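Local coordinates for protein putative polyketide synthase (Streptomyces coelicolor, PDB 1U0M) that condenses five malonyl-CoA units into a pentaketide and cyclises it to 1,3,6,8-tetrahydroxynaphthalene, acting as a homodimeric type III polyketide synthase, at residues V108-C114 and Q138-A142; V171-S177 and F196-A202; A298-S302 and R323-E327. The contacts are given in a common frame with arbitrary orientation. Numbering follows the deposited sequence.

Contact 1: V108-C114 and Q138-A142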
loop_
_atom_site.group_PDB
_atom_site.type_symbol
_atom_site.label_atom_id
_atom_site.label_comp_id
_atom_site.label_asym_id
_atom_site.label_seq_id
_atom_site.Cartn_x
_atom_site.Cartn_y
_atom_site.Cartn_z
ATOM N N VAL A 108 -4.693 -9.773 10.995
ATOM C CA VAL A 108 -4.309 -8.873 9.921
ATOM C C VAL A 108 -3.025 -9.295 9.223
ATOM O O VAL A 108 -2.031 -9.618 9.875
ATOM C CB VAL A 108 -4.107 -7.440 10.464
ATOM C CG1 VAL A 108 -3.034 -7.450 11.535
ATOM C CG2 VAL A 108 -3.708 -6.494 9.339
ATOM N N ILE A 109 -3.057 -9.306 7.894
ATOM C CA ILE A 109 -1.875 -9.636 7.109
ATOM C C ILE A 109 -1.298 -8.323 6.596
ATOM O O ILE A 109 -2.032 -7.430 6.173
ATOM C CB ILE A 109 -2.193 -10.520 5.894
ATOM C CG1 ILE A 109 -2.678 -11.894 6.354
ATOM C CG2 ILE A 109 -0.949 -10.659 5.031
ATOM C CD1 ILE A 109 -2.850 -12.900 5.229
ATOM N N ILE A 110 0.021 -8.206 6.651
ATOM C CA ILE A 110 0.698 -7.010 6.192
ATOM C C ILE A 110 1.711 -7.454 5.151
ATOM O O ILE A 110 2.800 -7.928 5.481
ATOM C CB ILE A 110 1.393 -6.311 7.362
ATOM C CG1 ILE A 110 0.394 -6.151 8.513
ATOM C CG2 ILE A 110 1.887 -4.942 6.930
ATOM C CD1 ILE A 110 0.989 -5.557 9.780
ATOM N N TYR A 111 1.335 -7.304 3.884
ATOM C CA TYR A 111 2.180 -7.722 2.773
ATOM C C TYR A 111 2.943 -6.562 2.143
ATOM O O TYR A 111 2.333 -5.648 1.582
ATOM C CB TYR A 111 1.309 -8.401 1.714
ATOM C CG TYR A 111 2.083 -9.118 0.617
ATOM C CD1 TYR A 111 2.414 -10.470 0.738
ATOM C CD2 TYR A 111 2.472 -8.446 -0.543
ATOM C CE1 TYR A 111 3.106 -11.131 -0.271
ATOM C CE2 TYR A 111 3.162 -9.099 -1.552
ATOM C CZ TYR A 111 3.474 -10.440 -1.413
ATOM O OH TYR A 111 4.133 -11.088 -2.430
ATOM N N VAL A 112 4.272 -6.594 2.228
ATOM C CA VAL A 112 5.076 -5.529 1.630
ATOM C C VAL A 112 5.991 -5.999 0.499
ATOM O O VAL A 112 6.712 -6.990 0.612
ATOM C CB VAL A 112 5.918 -4.793 2.683
ATOM C CG1 VAL A 112 4.997 -4.195 3.721
ATOM C CG2 VAL A 112 6.915 -5.739 3.321
ATOM N N SER A 113 5.935 -5.268 -0.603
ATOM C CA SER A 113 6.734 -5.564 -1.780
ATOM C C SER A 113 6.715 -4.381 -2.726
ATOM O O SER A 113 5.663 -3.795 -2.971
ATOM C CB SER A 113 6.177 -6.782 -2.504
ATOM O OG SER A 113 6.783 -6.902 -3.779
ATOM N N CYS A 114 7.873 -4.025 -3.259
ATOM C CA CYS A 114 7.955 -2.906 -4.196
ATOM C C CYS A 114 8.601 -3.368 -5.489
ATOM O O CYS A 114 8.879 -2.570 -6.382
ATOM C CB CYS A 114 8.775 -1.768 -3.590
ATOM S SG CYS A 114 10.497 -2.165 -3.291
ATOM N N GLN A 138 -6.452 -7.214 5.171
ATOM C CA GLN A 138 -5.296 -7.159 4.287
ATOM C C GLN A 138 -4.721 -5.742 4.311
ATOM O O GLN A 138 -5.458 -4.762 4.228
ATOM C CB GLN A 138 -5.719 -7.519 2.861
ATOM C CG GLN A 138 -6.496 -8.813 2.764
ATOM C CD GLN A 138 -7.440 -8.824 1.589
ATOM O OE1 GLN A 138 -7.035 -9.033 0.448
ATOM N NE2 GLN A 138 -8.717 -8.577 1.862
ATOM N N ILE A 139 -3.407 -5.634 4.457
ATOM C CA ILE A 139 -2.765 -4.328 4.448
ATOM C C ILE A 139 -1.551 -4.393 3.535
ATOM O O ILE A 139 -0.422 -4.600 3.987
ATOM C CB ILE A 139 -2.327 -3.879 5.853
ATOM C CG1 ILE A 139 -3.554 -3.752 6.756
ATOM C CG2 ILE A 139 -1.645 -2.518 5.776
ATOM C CD1 ILE A 139 -3.260 -3.142 8.107
ATOM N N PRO A 140 -1.782 -4.249 2.220
ATOM C CA PRO A 140 -0.699 -4.288 1.239
ATOM C C PRO A 140 -0.061 -2.918 1.039
ATOM O O PRO A 140 -0.747 -1.938 0.783
ATOM C CB PRO A 140 -1.404 -4.793 -0.012
ATOM C CG PRO A 140 -2.746 -4.154 0.102
ATOM C CD PRO A 140 -3.097 -4.338 1.553
ATOM N N ILE A 141 1.253 -2.850 1.178
ATOM C CA ILE A 141 1.963 -1.597 0.970
ATOM C C ILE A 141 3.088 -1.818 -0.040
ATOM O O ILE A 141 4.059 -2.525 0.237
ATOM C CB ILE A 141 2.557 -1.069 2.273
ATOM C CG1 ILE A 141 1.447 -0.945 3.321
ATOM C CG2 ILE A 141 3.218 0.286 2.025
ATOM C CD1 ILE A 141 1.913 -0.389 4.651
ATOM N N ALA A 142 2.953 -1.218 -1.217
ATOM C CA ALA A 142 3.966 -1.383 -2.251
ATOM C C ALA A 142 4.838 -0.151 -2.456
ATOM O O ALA A 142 5.819 -0.215 -3.173
ATOM C CB ALA A 142 3.300 -1.758 -3.571
#
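Parallel strands are joined by evenly spaced backbone hydrogen bonds, and here the backbone does all the polar work between the segments. I139 N donates to I109 O at 2.8 Å and I141 N to Y111 O at 3.0 Å. Two weaker bonds run the other way, from Y111 N to I139 O at 3.2 Å and from S113 N to I141 O at 3.4 Å. P140 has no amide hydrogen to give, but its CA lies 3.3 Å from Y111 O in a CA-H...O contact. The short strand axes approach to 4.7 Å and differ in direction by 13°.

Apolar packing gathers on the face carrying I110, V112, I139 and I141: V112 CG1 sits 4.2 Å from I141 CB, while V108 CG2 meets I139 CD1 at 3.6 Å. Helix 148-162 covers V108, I110 and V112 on this side. On the other face I109 and Y111 lean on helix 122-129, the crossover helix of this beta-alpha-beta unit, and Q138 bonds through OE1 to T123 there. The second subunit packs on P140 and A142.

Beyond the strands, C114 CB remains 3.4 Å from A142 O, and its side chain is about 7 Å from that of C146, the probable catalytic cysteine. Main-chain hydrogen bonds thus set the pairing and aliphatic side chains supply the burial, placing this sheet margin between helices 148-162 and 122-129, against the second subunit.

Contact 2: V171-S177 and F196-A202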
loop_
_atom_site.group_PDB
_atom_site.type_symbol
_atom_site.label_atom_id
_atom_site.label_comp_id
_atom_site.label_asym_id
_atom_site.label_seq_id
_atom_site.Cartn_x
_atom_site.Cartn_y
_atom_site.Cartn_z
ATOM N N VAL A 171 4.579 -10.155 6.056
ATOM C CA VAL A 171 5.203 -10.868 4.946
ATOM C C VAL A 171 5.917 -9.891 4.036
ATOM O O VAL A 171 5.329 -8.926 3.568
ATOM C CB VAL A 171 4.183 -11.632 4.091
ATOM C CG1 VAL A 171 4.897 -12.310 2.936
ATOM C CG2 VAL A 171 3.454 -12.653 4.937
ATOM N N ALA A 172 7.198 -10.147 3.805
ATOM C CA ALA A 172 8.001 -9.313 2.928
ATOM C C ALA A 172 8.433 -10.178 1.740
ATOM O O ALA A 172 9.038 -11.228 1.911
ATOM C CB ALA A 172 9.213 -8.792 3.684
ATOM N N CYS A 173 8.110 -9.740 0.533
ATOM C CA CYS A 173 8.473 -10.490 -0.663
ATOM C C CYS A 173 9.181 -9.547 -1.621
ATOM O O CYS A 173 8.570 -8.624 -2.146
ATOM C CB CYS A 173 7.216 -11.067 -1.319
ATOM S SG CYS A 173 7.543 -12.214 -2.657
ATOM N N GLU A 174 10.465 -9.779 -1.854
ATOM C CA GLU A 174 11.225 -8.901 -2.728
ATOM C C GLU A 174 12.076 -9.619 -3.772
ATOM O O GLU A 174 13.026 -10.336 -3.445
ATOM C CB GLU A 174 12.098 -7.976 -1.870
ATOM C CG GLU A 174 11.309 -7.184 -0.821
ATOM C CD GLU A 174 10.501 -6.026 -1.419
ATOM O OE1 GLU A 174 10.228 -6.065 -2.641
ATOM O OE2 GLU A 174 10.136 -5.083 -0.671
ATOM N N PHE A 175 11.725 -9.412 -5.040
ATOM C CA PHE A 175 12.444 -10.004 -6.165
ATOM C C PHE A 175 13.073 -8.840 -6.931
ATOM O O PHE A 175 12.665 -8.526 -8.064
ATOM C CB PHE A 175 11.456 -10.749 -7.072
ATOM C CG PHE A 175 10.730 -11.888 -6.398
ATOM C CD1 PHE A 175 9.411 -12.185 -6.744
ATOM C CD2 PHE A 175 11.371 -12.688 -5.452
ATOM C CE1 PHE A 175 8.735 -13.263 -6.160
ATOM C CE2 PHE A 175 10.704 -13.773 -4.858
ATOM C CZ PHE A 175 9.384 -14.059 -5.215
ATOM N N CYS A 176 14.089 -8.224 -6.330
ATOM C CA CYS A 176 14.723 -7.046 -6.930
ATOM C C CYS A 176 15.316 -7.312 -8.305
ATOM O O CYS A 176 15.422 -6.405 -9.115
ATOM C CB CYS A 176 15.799 -6.462 -5.994
ATOM S SG CYS A 176 15.202 -5.982 -4.338
ATOM N N SER A 177 15.704 -8.553 -8.560
ATOM C CA SER A 177 16.270 -8.917 -9.842
ATOM C C SER A 177 15.276 -8.669 -10.962
ATOM O O SER A 177 15.664 -8.513 -12.110
ATOM C CB SER A 177 16.666 -10.389 -9.845
ATOM O OG SER A 177 15.528 -11.209 -9.673
ATOM N N PHE A 196 21.434 -5.176 -4.907
ATOM C CA PHE A 196 20.148 -5.778 -4.561
ATOM C C PHE A 196 19.993 -7.239 -4.915
ATOM O O PHE A 196 20.514 -7.689 -5.927
ATOM C CB PHE A 196 19.004 -4.998 -5.195
ATOM C CG PHE A 196 18.885 -3.597 -4.699
ATOM C CD1 PHE A 196 19.679 -2.588 -5.238
ATOM C CD2 PHE A 196 18.010 -3.286 -3.668
ATOM C CE1 PHE A 196 19.606 -1.287 -4.753
ATOM C CE2 PHE A 196 17.928 -1.985 -3.169
ATOM C CZ PHE A 196 18.728 -0.981 -3.710
ATOM N N GLY A 197 19.261 -7.963 -4.069
ATOM C CA GLY A 197 19.016 -9.384 -4.286
ATOM C C GLY A 197 17.554 -9.742 -4.056
ATOM O O GLY A 197 16.710 -8.862 -3.822
ATOM N N ASP A 198 17.237 -11.032 -4.149
ATOM C CA ASP A 198 15.867 -11.487 -3.927
ATOM C C ASP A 198 15.761 -12.251 -2.592
ATOM O O ASP A 198 16.630 -13.048 -2.245
ATOM C CB ASP A 198 15.395 -12.389 -5.068
ATOM C CG ASP A 198 15.512 -11.732 -6.441
ATOM O OD1 ASP A 198 15.592 -10.488 -6.555
ATOM O OD2 ASP A 198 15.509 -12.483 -7.420
ATOM N N GLY A 199 14.692 -11.992 -1.847
ATOM C CA GLY A 199 14.499 -12.651 -0.561
ATOM C C GLY A 199 13.069 -12.517 -0.068
ATOM O O GLY A 199 12.359 -11.583 -0.442
ATOM N N ILE A 200 12.648 -13.454 0.775
ATOM C CA ILE A 200 11.298 -13.452 1.327
ATOM C C ILE A 200 11.322 -13.628 2.851
ATOM O O ILE A 200 11.965 -14.532 3.372
ATOM C CB ILE A 200 10.453 -14.587 0.716
ATOM C CG1 ILE A 200 10.394 -14.427 -0.801
ATOM C CG2 ILE A 200 9.040 -14.568 1.316
ATOM C CD1 ILE A 200 9.782 -15.591 -1.523
ATOM N N ALA A 201 10.613 -12.759 3.557
ATOM C CA ALA A 201 10.559 -12.838 5.010
ATOM C C ALA A 201 9.124 -12.778 5.507
ATOM O O ALA A 201 8.282 -12.082 4.930
ATOM C CB ALA A 201 11.368 -11.708 5.622
ATOM N N ALA A 202 8.862 -13.511 6.587
ATOM C CA ALA A 202 7.541 -13.580 7.212
ATOM C C ALA A 202 7.736 -13.701 8.716
ATOM O O ALA A 202 8.451 -14.586 9.188
ATOM C CB ALA A 202 6.769 -14.787 6.686
#
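Strands 171-175 and 198-202 run antiparallel, their short axes 175° apart in direction and 4.5 Å apart at closest approach. A172 and A201 form a hydrogen-bonded pair, with A172 N to A201 O very short at 2.5 Å and A201 N to A172 O at 2.7 Å. E174 and G199 form the next, at 3.0 Å from E174 N to G199 O and 2.8 Å from G199 N to E174 O.

Past the ladder, D198 takes over with its carboxylate: OD1 accepts S177 N at 2.8 Å and OD2 accepts S177 OG at 2.6 Å, tying the 3-10 turn back to the strand. I200 CD1 packs 3.9 Å from F175 CE2, and C173 SG lies 4.1 Å from I200 CG1. C176 CB meets F196 CB at 3.6 Å, and its sulfur makes an oblique contact with the F196 ring; the side chain of F196 is about 4 Å from that of C146, the probable active-site cysteine.

The pair lies deep in the mixed sheet, with strand 108-112 hydrogen-bonded along the other edge of 171-175. Helix 73-99 covers V171, I200 and A202, whereas A172 and A201 rest on helix 315-326 from the C-terminal half.

Contact 3: A298-S302 and R323-E327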
loop_
_atom_site.group_PDB
_atom_site.type_symbol
_atom_site.label_atom_id
_atom_site.label_comp_id
_atom_site.label_asym_id
_atom_site.label_seq_id
_atom_site.Cartn_x
_atom_site.Cartn_y
_atom_site.Cartn_z
ATOM N N ALA A 298 27.936 -3.007 15.974
ATOM C CA ALA A 298 26.555 -3.032 16.436
ATOM C C ALA A 298 25.616 -3.598 15.383
ATOM O O ALA A 298 24.738 -4.408 15.690
ATOM C CB ALA A 298 26.111 -1.628 16.831
ATOM N N PHE A 299 25.806 -3.163 14.142
ATOM C CA PHE A 299 24.975 -3.623 13.035
ATOM C C PHE A 299 25.630 -4.826 12.385
ATOM O O PHE A 299 25.804 -4.869 11.168
ATOM C CB PHE A 299 24.806 -2.511 12.002
ATOM C CG PHE A 299 24.713 -1.147 12.602
ATOM C CD1 PHE A 299 25.862 -0.404 12.846
ATOM C CD2 PHE A 299 23.484 -0.623 12.973
ATOM C CE1 PHE A 299 25.788 0.843 13.454
ATOM C CE2 PHE A 299 23.398 0.623 13.582
ATOM C CZ PHE A 299 24.553 1.357 13.824
ATOM N N ARG A 300 26.000 -5.796 13.213
ATOM C CA ARG A 300 26.640 -7.014 12.744
ATOM C C ARG A 300 25.651 -7.888 11.984
ATOM O O ARG A 300 26.010 -8.535 10.998
ATOM C CB ARG A 300 27.208 -7.795 13.935
ATOM C CG ARG A 300 27.741 -9.176 13.574
ATOM C CD ARG A 300 28.435 -9.877 14.746
ATOM N NE ARG A 300 27.528 -10.260 15.829
ATOM C CZ ARG A 300 27.077 -9.435 16.770
ATOM N NH1 ARG A 300 27.448 -8.161 16.774
ATOM N NH2 ARG A 300 26.261 -9.890 17.713
ATOM N N PHE A 301 24.407 -7.899 12.454
ATOM C CA PHE A 301 23.348 -8.704 11.850
ATOM C C PHE A 301 22.868 -8.135 10.522
ATOM O O PHE A 301 22.625 -8.876 9.572
ATOM C CB PHE A 301 22.184 -8.824 12.835
ATOM C CG PHE A 301 22.556 -9.515 14.114
ATOM C CD1 PHE A 301 22.620 -10.905 14.177
ATOM C CD2 PHE A 301 22.900 -8.778 15.242
ATOM C CE1 PHE A 301 23.025 -11.549 15.339
ATOM C CE2 PHE A 301 23.305 -9.413 16.411
ATOM C CZ PHE A 301 23.366 -10.803 16.457
ATOM N N SER A 302 22.736 -6.817 10.460
ATOM C CA SER A 302 22.303 -6.164 9.236
ATOM C C SER A 302 23.361 -6.420 8.174
ATOM O O SER A 302 23.066 -6.925 7.087
ATOM C CB SER A 302 22.168 -4.657 9.464
ATOM O OG SER A 302 21.437 -4.383 10.647
ATOM N N ARG A 323 18.770 -13.552 12.185
ATOM C CA ARG A 323 20.152 -13.898 12.499
ATOM C C ARG A 323 20.475 -13.624 13.963
ATOM O O ARG A 323 21.409 -14.202 14.525
ATOM C CB ARG A 323 21.115 -13.118 11.603
ATOM C CG ARG A 323 21.107 -13.566 10.154
ATOM C CD ARG A 323 21.821 -12.564 9.272
ATOM N NE ARG A 323 21.566 -12.822 7.860
ATOM C CZ ARG A 323 22.272 -13.660 7.112
ATOM N NH1 ARG A 323 23.292 -14.323 7.638
ATOM N NH2 ARG A 323 21.952 -13.842 5.838
ATOM N N LEU A 324 19.698 -12.737 14.574
ATOM C CA LEU A 324 19.896 -12.391 15.971
ATOM C C LEU A 324 19.308 -13.494 16.838
ATOM O O LEU A 324 19.666 -13.641 18.007
ATOM C CB LEU A 324 19.229 -11.051 16.275
ATOM C CG LEU A 324 19.392 -10.474 17.680
ATOM C CD1 LEU A 324 19.193 -8.974 17.627
ATOM C CD2 LEU A 324 18.402 -11.126 18.630
ATOM N N PHE A 325 18.405 -14.269 16.250
ATOM C CA PHE A 325 17.775 -15.381 16.943
ATOM C C PHE A 325 18.699 -16.589 16.917
ATOM O O PHE A 325 18.893 -17.246 17.939
ATOM C CB PHE A 325 16.449 -15.760 16.275
ATOM C CG PHE A 325 15.279 -14.940 16.731
ATOM C CD1 PHE A 325 15.287 -13.557 16.604
ATOM C CD2 PHE A 325 14.159 -15.555 17.279
ATOM C CE1 PHE A 325 14.198 -12.798 17.014
ATOM C CE2 PHE A 325 13.063 -14.805 17.693
ATOM C CZ PHE A 325 13.082 -13.425 17.560
ATOM N N ASP A 326 19.263 -16.884 15.747
ATOM C CA ASP A 326 20.157 -18.030 15.603
ATOM C C ASP A 326 21.359 -17.945 16.530
ATOM O O ASP A 326 21.798 -18.955 17.080
ATOM C CB ASP A 326 20.625 -18.170 14.157
ATOM C CG ASP A 326 19.469 -18.305 13.188
ATOM O OD1 ASP A 326 18.535 -19.089 13.471
ATOM O OD2 ASP A 326 19.502 -17.628 12.139
ATOM N N GLU A 327 21.910 -16.747 16.680
ATOM C CA GLU A 327 23.027 -16.559 17.590
ATOM C C GLU A 327 22.362 -16.448 18.940
ATOM O O GLU A 327 22.969 -16.680 19.981
ATOM C CB GLU A 327 23.771 -15.267 17.292
ATOM C CG GLU A 327 24.776 -14.896 18.363
ATOM C CD GLU A 327 25.443 -13.573 18.089
ATOM O OE1 GLU A 327 26.094 -13.450 17.029
ATOM O OE2 GLU A 327 25.319 -12.658 18.931
#
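One aromatic residue can carry most of a helix-helix contact, as F301, the fourth residue of segment 298-302, does here. A298 and F299 stand back from 323-327. F299, the centre of an inverse gamma turn, packs instead on L285 and L288 of helix 281-291 as the chain turns toward helix 300-308.

R300 makes the first contact. Its CA-to-CB bond points sideways, but the extended start of the side chain carries the guanidinium across, so that NH2 reaches E327 OE2 at 3.2 Å in a hydrogen-bonded salt bridge.

F301 follows and dominates the 262 Å² interface. L324 CB lies over one face of its ring, 4.0 Å from the centroid and 12° off the normal, a CH-pi contact. The ring edge faces R323 O, 3.2 Å from F301 CE1, and F301 CD1 is 3.7 Å from R323 CB. E327 OE2 also comes to the edge, 3.7 Å from F301 CZ, which places the salt bridge beside the aromatic contact. The charged end of R323 is engaged elsewhere, in salt bridges with D319 and E308. S302, directed away, bonds through OG to V277 O.

F301 and L324 both also touch I276, so the contact also rests against strand 276-278. This is surface helix-helix packing in the C-terminal half of the thiolase fold, joining the first turn of helix 300-308 to the end of helix 315-326 away from C146, the probable active-site cysteine.

Read from the N terminus, the chain closes its three contacts in series, none nested in or crossing another. Contact 1 closes first, around the crossover helix 122-129. The chain then passes through helix 148-162 into strand 167-175, where contact 2 closes a loop containing helix 187-195. These two are adjoining parts of one sheet: V112 N probably bonds to V171 O, and V171 N to I110 O, each at 2.9 Å. Contact 3 closes last, in the C-terminal half of the chain, its centre about 25 Å from that of contact 1 and 18 Å from that of contact 2. Helix 315-326 connects the halves, touching contact 2 near its start and forming contact 3 at its end.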